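Long-range contacts in EmGH1 (Erythrobacter marinus, PDB 5Z87), which probably hydrolyses beta-glucosidic bonds as a family 3 glycoside hydrolase, and may also act on xylosides and arabinofuranosides: residues A[178-183]-A[230-235]; A[163-168]-A[213-218]; A[186-191]-A[634-639]. All blocks are in the same frame, centred on the assembly; numbering follows the deposited sequence.

Contact 1. Residues A[178-183]-A[230-235]; sequences FSPNID and TSVKHF
Asp183 holds His234 with both carboxylate oxygens. Asp183 OD2 accepts from His234 ND1 at 2.7 Å through its syn lone pair, with that oxygen close to the plane of the imidazole, while Asp183 OD1 takes the backbone N of His234 at 2.9 Å from 32° out of the carboxylate plane. Carboxylate and imidazole are nearly coplanar, so the pair of bonds fixes the ring's rotation and leaves NE2 to meet O2 of a bound dithiothreitol, which probably comes from the crystallisation liquor and marks the pocket. Asp183 is itself placed by an Asx turn, its N bonding to Asn181 OD1. The amide of Asn181 meets the same ring at its edge, with ND2 3.3 Å from His234 CE1 and the two planes almost perpendicular; ND2 finds its acceptor in Glu195.

Lys233 makes the other polar reach. Its CG sits between backbone N and carbonyl carbon (chi1 62°), and from there the extended chain runs back along residues 178-181 to deliver Lys233 NZ to Phe178 O at 2.8 Å. NZ also bonds to the same dithiothreitol O2. Between the backbones, Lys233 N donates to Pro180 O at 3.1 Å and Lys233 O accepts from Ile182 N at 2.7 Å, bracketing Asn181 in a single parallel bridge. Two unusual peptides shape this path, a cis bond before Pro180 and another before His234.

Beyond the bridge the contact turns apolar: Val232 receives Pro180 CD on CG1 at 3.6 Å and the tip of Ile182, CD1, on CB. Strand 229-235 lies between strands 176-177 and 276-279 in the parallel sheet of the TIM-barrel-like domain; helix 201-216 packs on Pro180 and Ile182, and helix 263-270 on Ile182 and Val232.

Contact 2. Residues A[163-168]-A[213-218]; sequences EATAKE and EGLQGA
Glu163 and Ala166 bring helix 155-171 against Gly214 and Leu215 of helix 201-216, two helices of the outer layer of the TIM-barrel-like N-terminal domain, and the pair illustrates how small residues let helix backbones come close. The CA atoms of Glu163 and Gly214 are 4.4 Å apart, a separation at which backbone meets backbone. Gly214 has no side chain, and Glu163 N lies close to where one would begin. The carbonyl O of Gly214 faces Glu163 CA at 3.3 Å in a CA-H...O contact, the angle at the hydrogen being 137°. No conventional hydrogen bond crosses between the two segments.

One turn further on, Ala166 points its methyl toward the other helix. Ala166 CB comes to 3.4 Å from Leu215 O and, on its flank, to 3.9 Å from Leu215 CD2. The leucine's CA-CB bond heads away from helix 155-171, yet its branched end swings back: CG is anti to the carbonyl carbon (chi1 -79°), and CD2 returns beside Ala166. Leu215 CD2 also meets Thr165, whose CG2 is 4.2 Å away, the two side chains passing at a slant. Thr165 OG1 is turned along its own helix to Val161 O. Glu163, in contrast, offers this interface its backbone and CB, while its carboxylate OE2 forms salt bridges with Arg159 and Arg227.

Arg227 also donates a weak hydrogen bond to Gly214 O, tying the approach to the connection that leads into strand 229-235. Just inside the helix pair, Leu215 packs on Thr230 of that strand and Thr165 on the loop residues Cys131 and Phe143, so the contact lies within the helical layer, with its Leu215 and Thr165 side turned to the barrel strand and loops.

Contact 3. Residues A[186-191]-A[634-639]; sequences TDPRWG and GQLPGY
Leu636 loses more surface here than any other residue, its branched end set against Asp187, Pro188 and Arg189. Leu636 CD2 meets Pro188 tip to tip, 3.7 Å from CD of the proline, while Leu636 CD1 lies 3.5 Å from Asp187 OD1 and 3.7 Å from Arg189 NE. The arginine runs past the leucine in the opposite direction, so the methyl also lies alongside its CG and CD.

The polar groups beside that methyl are tied to each other. Arg189 grips Asp187 side-on: NE gives a nearly straight bond of 2.9 Å to OD1 in the guanidinium plane, and NH2 completes a salt bridge to OD2 at 2.8 Å. A bend at chi3 (-75°) folds the arginine back for this grip. OD1 accepts a second time, on its anti side, from Arg189 N, which makes an Asx turn within the type I beta turn from Asp187 to Trp190.

Thr186 and Tyr639 form the other end. They lie side by side, pointing the same way, with Thr186 CB and Tyr639 CD2 4.0 Å apart. Between them and the leucine a water joins the backbones: it donates to Thr186 O at 2.6 Å and accepts from Gly638 N at 2.9 Å.

Arg189 NH1 looks outward, bonding to Gly634 O and Leu636 O of the second subunit, and the reverse bonds are made as well. A type I turn containing an Asx turn, with its Asp187-Arg189 salt bridge and Pro188, thus receives Leu636 where the TIM-barrel-like domain meets the C-terminal family 3 domain, an interdomain seam that is also part of the dimer interface.

How the contacts relate
Contacts 1 and 2 adjoin within one family domain, with centres about 15 Å apart: helix 201-216 is followed in the chain by strand 229-235, and Gln216 OE1 lies 3.0 Å from Thr230 N in a probable hydrogen bond. Contact 1 supplies Phe178, Lys233 and His234 to the dithiothreitol pocket. Segment 186-191 of contact 3 continues the same loop as 178-183, and contacts 1 and 3 meet where Trp190 CH2 packs 3.8 Å from Asp183 OD2. Contacts 2 and 3 do not touch; they lie on opposite sides of the chain's centre, nearest atoms about 17 Å apart. Pocket residues thus lie between a helical layer and a domain seam.

Contact 1. Residues A[178-183]-A[230-235]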
# COMPACT_ATOMS: atom_id res chain seq x y z
N PHE A 178 0.56 26.08 13.19
CA PHE A 178 0.93 24.96 12.33
C PHE A 178 -0.30 24.09 12.09
O PHE A 178 -0.38 22.93 12.48
CB PHE A 178 2.06 24.17 12.98
CG PHE A 178 3.34 24.96 13.18
CD1 PHE A 178 3.68 26.01 12.33
CD2 PHE A 178 4.21 24.63 14.22
CE1 PHE A 178 4.86 26.71 12.50
CE2 PHE A 178 5.40 25.33 14.41
CZ PHE A 178 5.74 26.37 13.54
N SER A 179 -1.29 24.71 11.46
CA SER A 179 -2.61 24.14 11.21
C SER A 179 -3.20 24.88 10.03
O SER A 179 -2.81 26.02 9.76
CB SER A 179 -3.53 24.30 12.44
OG SER A 179 -3.02 23.62 13.57
N PRO A 180 -4.15 24.26 9.30
CA PRO A 180 -4.71 22.92 9.49
C PRO A 180 -3.86 21.79 8.88
O PRO A 180 -3.04 22.00 7.99
CB PRO A 180 -6.05 23.01 8.76
CG PRO A 180 -5.75 23.94 7.60
CD PRO A 180 -4.76 24.95 8.15
N ASN A 181 -4.09 20.58 9.38
CA ASN A 181 -3.60 19.37 8.75
C ASN A 181 -4.56 19.05 7.61
O ASN A 181 -5.73 18.75 7.85
CB ASN A 181 -3.53 18.25 9.78
CG ASN A 181 -3.10 16.90 9.20
OD1 ASN A 181 -3.54 16.49 8.13
ND2 ASN A 181 -2.24 16.21 9.94
N ILE A 182 -4.08 19.12 6.37
CA ILE A 182 -4.97 18.82 5.26
C ILE A 182 -4.41 17.65 4.46
O ILE A 182 -4.56 17.59 3.24
CB ILE A 182 -5.19 20.06 4.38
CG1 ILE A 182 -3.86 20.65 3.89
CG2 ILE A 182 -5.95 21.10 5.19
CD1 ILE A 182 -4.05 21.91 3.03
N ASP A 183 -3.79 16.70 5.17
CA ASP A 183 -3.44 15.42 4.59
C ASP A 183 -4.70 14.61 4.28
O ASP A 183 -5.79 14.90 4.78
CB ASP A 183 -2.52 14.63 5.53
CG ASP A 183 -1.23 15.39 5.86
OD1 ASP A 183 -0.61 15.94 4.92
OD2 ASP A 183 -0.83 15.45 7.06
N THR A 230 -2.18 30.74 9.03
CA THR A 230 -2.19 29.29 8.91
C THR A 230 -0.91 28.81 8.23
O THR A 230 -0.37 29.48 7.35
CB THR A 230 -3.39 28.81 8.07
OG1 THR A 230 -3.39 29.50 6.81
CG2 THR A 230 -4.69 29.10 8.78
N SER A 231 -0.43 27.64 8.65
CA SER A 231 0.62 26.90 7.94
C SER A 231 0.05 25.53 7.57
O SER A 231 0.13 24.58 8.35
CB SER A 231 1.89 26.77 8.78
OG SER A 231 2.13 27.95 9.53
N VAL A 232 -0.51 25.42 6.37
CA VAL A 232 -1.15 24.17 5.98
C VAL A 232 -0.10 23.08 5.84
O VAL A 232 1.00 23.30 5.32
CB VAL A 232 -1.96 24.36 4.69
CG1 VAL A 232 -3.15 25.28 4.97
CG2 VAL A 232 -1.08 24.97 3.60
N LYS A 233 -0.42 21.88 6.35
CA LYS A 233 0.55 20.80 6.46
C LYS A 233 -0.16 19.49 6.16
O LYS A 233 -1.40 19.43 6.19
CB LYS A 233 1.19 20.80 7.85
CG LYS A 233 0.19 20.56 8.97
CD LYS A 233 0.84 20.58 10.33
CE LYS A 233 -0.09 19.96 11.38
NZ LYS A 233 0.34 20.26 12.80
N HIS A 234 0.59 18.43 5.84
CA HIS A 234 2.04 18.41 5.62
C HIS A 234 2.37 18.15 4.16
O HIS A 234 2.05 17.08 3.65
CB HIS A 234 2.70 17.35 6.50
CG HIS A 234 2.25 17.37 7.93
ND1 HIS A 234 1.00 16.94 8.32
CD2 HIS A 234 2.90 17.73 9.06
CE1 HIS A 234 0.90 17.04 9.64
NE2 HIS A 234 2.04 17.51 10.11
N PHE A 235 3.03 19.12 3.51
CA PHE A 235 3.24 19.16 2.06
C PHE A 235 4.31 18.16 1.64
O PHE A 235 5.48 18.35 1.98
CB PHE A 235 3.66 20.57 1.68
CG PHE A 235 3.41 20.95 0.26
CD1 PHE A 235 2.13 20.91 -0.27
CD2 PHE A 235 4.45 21.41 -0.54
CE1 PHE A 235 1.89 21.30 -1.58
CE2 PHE A 235 4.23 21.79 -1.86
CZ PHE A 235 2.95 21.74 -2.38

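Contact 2. Residues A[163-168]-A[213-218]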
# COMPACT_ATOMS: atom_id res chain seq x y z
N GLU A 163 -12.65 30.69 13.60
CA GLU A 163 -12.70 32.10 13.98
C GLU A 163 -12.57 32.24 15.49
O GLU A 163 -11.78 33.05 15.99
CB GLU A 163 -13.99 32.73 13.47
CG GLU A 163 -14.13 34.23 13.70
CD GLU A 163 -15.52 34.73 13.37
OE1 GLU A 163 -16.40 34.62 14.23
OE2 GLU A 163 -15.73 35.21 12.23
N ALA A 164 -13.32 31.42 16.25
CA ALA A 164 -13.20 31.44 17.71
C ALA A 164 -11.80 31.05 18.14
O ALA A 164 -11.23 31.65 19.07
CB ALA A 164 -14.24 30.52 18.36
N THR A 165 -11.23 30.04 17.48
CA THR A 165 -9.88 29.59 17.83
C THR A 165 -8.85 30.68 17.56
O THR A 165 -7.91 30.85 18.35
CB THR A 165 -9.53 28.32 17.04
OG1 THR A 165 -10.45 27.26 17.37
CG2 THR A 165 -8.12 27.88 17.36
N ALA A 166 -8.99 31.39 16.44
CA ALA A 166 -8.04 32.45 16.13
C ALA A 166 -8.09 33.58 17.17
O ALA A 166 -7.04 34.07 17.62
CB ALA A 166 -8.31 33.00 14.72
N LYS A 167 -9.30 33.97 17.59
CA LYS A 167 -9.46 34.98 18.63
C LYS A 167 -8.69 34.59 19.88
O LYS A 167 -7.95 35.40 20.44
CB LYS A 167 -10.94 35.16 18.99
CG LYS A 167 -11.75 35.97 18.03
CD LYS A 167 -13.22 35.97 18.46
CE LYS A 167 -14.09 36.64 17.42
NZ LYS A 167 -15.54 36.46 17.71
N GLU A 168 -8.88 33.35 20.33
CA GLU A 168 -8.22 32.90 21.55
C GLU A 168 -6.70 32.89 21.37
O GLU A 168 -5.96 33.23 22.30
CB GLU A 168 -8.74 31.51 21.95
CG GLU A 168 -10.25 31.46 22.21
CD GLU A 168 -10.73 30.22 22.99
OE1 GLU A 168 -9.90 29.43 23.50
OE2 GLU A 168 -11.97 30.05 23.08
N GLU A 213 -10.00 30.32 6.12
CA GLU A 213 -10.77 31.56 6.16
C GLU A 213 -11.32 31.84 7.55
O GLU A 213 -11.64 33.00 7.84
CB GLU A 213 -11.86 31.51 5.07
CG GLU A 213 -11.23 31.63 3.66
CD GLU A 213 -12.21 31.50 2.50
OE1 GLU A 213 -13.05 30.56 2.50
OE2 GLU A 213 -12.11 32.32 1.57
N GLY A 214 -11.41 30.84 8.42
CA GLY A 214 -11.74 31.08 9.82
C GLY A 214 -10.56 31.57 10.63
O GLY A 214 -10.69 32.49 11.44
N LEU A 215 -9.38 30.98 10.43
CA LEU A 215 -8.21 31.36 11.22
C LEU A 215 -7.60 32.68 10.74
O LEU A 215 -7.11 33.46 11.56
CB LEU A 215 -7.17 30.24 11.18
CG LEU A 215 -7.41 29.04 12.09
CD1 LEU A 215 -6.45 27.90 11.74
CD2 LEU A 215 -7.27 29.44 13.56
N GLN A 216 -7.60 32.93 9.43
CA GLN A 216 -6.96 34.11 8.86
C GLN A 216 -7.95 35.20 8.50
O GLN A 216 -7.52 36.34 8.28
CB GLN A 216 -6.18 33.74 7.59
CG GLN A 216 -4.94 32.88 7.80
CD GLN A 216 -3.99 32.87 6.60
OE1 GLN A 216 -2.82 32.49 6.72
NE2 GLN A 216 -4.49 33.30 5.44
N GLY A 217 -9.24 34.89 8.40
CA GLY A 217 -10.19 35.77 7.77
C GLY A 217 -10.22 35.56 6.27
O GLY A 217 -9.37 34.89 5.67
N ALA A 218 -11.23 36.15 5.64
CA ALA A 218 -11.32 36.13 4.19
C ALA A 218 -10.07 36.79 3.59
O ALA A 218 -9.52 37.73 4.17
CB ALA A 218 -12.58 36.87 3.75

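Contact 3. Residues A[186-191]-A[634-639]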
# COMPACT_ATOMS: atom_id res chain seq x y z
N THR A 186 -5.93 7.98 3.70
CA THR A 186 -6.16 6.77 2.92
C THR A 186 -5.80 5.50 3.68
O THR A 186 -6.07 4.40 3.19
CB THR A 186 -5.36 6.81 1.61
OG1 THR A 186 -3.96 6.91 1.92
CG2 THR A 186 -5.79 7.98 0.73
N ASP A 187 -5.16 5.62 4.84
CA ASP A 187 -4.72 4.45 5.59
C ASP A 187 -5.03 4.64 7.07
O ASP A 187 -4.26 5.28 7.80
CB ASP A 187 -3.23 4.18 5.38
CG ASP A 187 -2.86 2.74 5.69
OD1 ASP A 187 -3.37 2.20 6.70
OD2 ASP A 187 -2.06 2.15 4.94
N PRO A 188 -6.15 4.07 7.55
CA PRO A 188 -6.57 4.32 8.94
C PRO A 188 -5.65 3.70 9.98
O PRO A 188 -5.84 3.98 11.17
CB PRO A 188 -7.99 3.71 9.00
CG PRO A 188 -8.08 2.77 7.84
CD PRO A 188 -7.14 3.29 6.78
N ARG A 189 -4.67 2.88 9.59
CA ARG A 189 -3.66 2.40 10.55
C ARG A 189 -2.85 3.55 11.11
O ARG A 189 -2.31 3.45 12.22
CB ARG A 189 -2.71 1.41 9.88
CG ARG A 189 -3.33 0.07 9.46
CD ARG A 189 -2.31 -0.77 8.69
NE ARG A 189 -2.09 -0.30 7.31
CZ ARG A 189 -1.24 -0.90 6.47
NH1 ARG A 189 -0.55 -1.96 6.87
NH2 ARG A 189 -1.08 -0.43 5.24
N TRP A 190 -2.73 4.63 10.35
CA TRP A 190 -1.94 5.80 10.72
C TRP A 190 -2.44 6.44 12.01
O TRP A 190 -3.61 6.83 12.11
CB TRP A 190 -2.00 6.81 9.58
CG TRP A 190 -0.98 7.92 9.62
CD1 TRP A 190 0.31 7.85 10.08
CD2 TRP A 190 -1.18 9.25 9.17
NE1 TRP A 190 0.92 9.07 9.93
CE2 TRP A 190 0.03 9.95 9.37
CE3 TRP A 190 -2.27 9.94 8.61
CZ2 TRP A 190 0.17 11.29 9.02
CZ3 TRP A 190 -2.12 11.26 8.27
CH2 TRP A 190 -0.90 11.92 8.47
N GLY A 191 -1.55 6.55 13.00
CA GLY A 191 -1.90 7.13 14.28
C GLY A 191 -2.34 8.58 14.22
O GLY A 191 -2.94 9.07 15.19
N GLY A 634 -6.86 -6.16 6.58
CA GLY A 634 -6.31 -6.87 5.43
C GLY A 634 -6.91 -6.49 4.10
O GLY A 634 -6.40 -6.90 3.05
N GLN A 635 -7.97 -5.69 4.10
CA GLN A 635 -8.61 -5.21 2.88
C GLN A 635 -8.19 -3.79 2.51
O GLN A 635 -8.76 -3.21 1.58
CB GLN A 635 -10.14 -5.29 3.04
CG GLN A 635 -10.60 -6.62 3.66
CD GLN A 635 -12.07 -6.89 3.48
OE1 GLN A 635 -12.86 -5.98 3.23
NE2 GLN A 635 -12.45 -8.15 3.57
N LEU A 636 -7.21 -3.21 3.20
CA LEU A 636 -6.76 -1.87 2.85
C LEU A 636 -5.99 -1.89 1.53
O LEU A 636 -5.24 -2.83 1.25
CB LEU A 636 -5.88 -1.29 3.96
CG LEU A 636 -6.59 -0.99 5.29
CD1 LEU A 636 -5.60 -0.50 6.32
CD2 LEU A 636 -7.69 0.03 5.09
N PRO A 637 -6.15 -0.86 0.68
CA PRO A 637 -6.97 0.33 0.91
C PRO A 637 -8.41 0.12 0.54
O PRO A 637 -8.69 -0.70 -0.35
CB PRO A 637 -6.34 1.39 -0.01
CG PRO A 637 -5.73 0.62 -1.08
CD PRO A 637 -5.30 -0.72 -0.51
N GLY A 638 -9.31 0.88 1.18
CA GLY A 638 -10.72 0.81 0.88
C GLY A 638 -11.41 2.12 0.56
O GLY A 638 -12.64 2.15 0.46
N TYR A 639 -10.66 3.21 0.38
CA TYR A 639 -11.29 4.49 0.10
C TYR A 639 -12.15 4.38 -1.16
O TYR A 639 -11.81 3.67 -2.11
CB TYR A 639 -10.23 5.59 -0.04
CG TYR A 639 -9.14 5.32 -1.07
CD1 TYR A 639 -9.36 5.57 -2.42
CD2 TYR A 639 -7.90 4.82 -0.67
CE1 TYR A 639 -8.37 5.31 -3.36
CE2 TYR A 639 -6.91 4.56 -1.60
CZ TYR A 639 -7.14 4.81 -2.95
OH TYR A 639 -6.15 4.55 -3.89
O HOH W 1 -8.33 3.15 2.60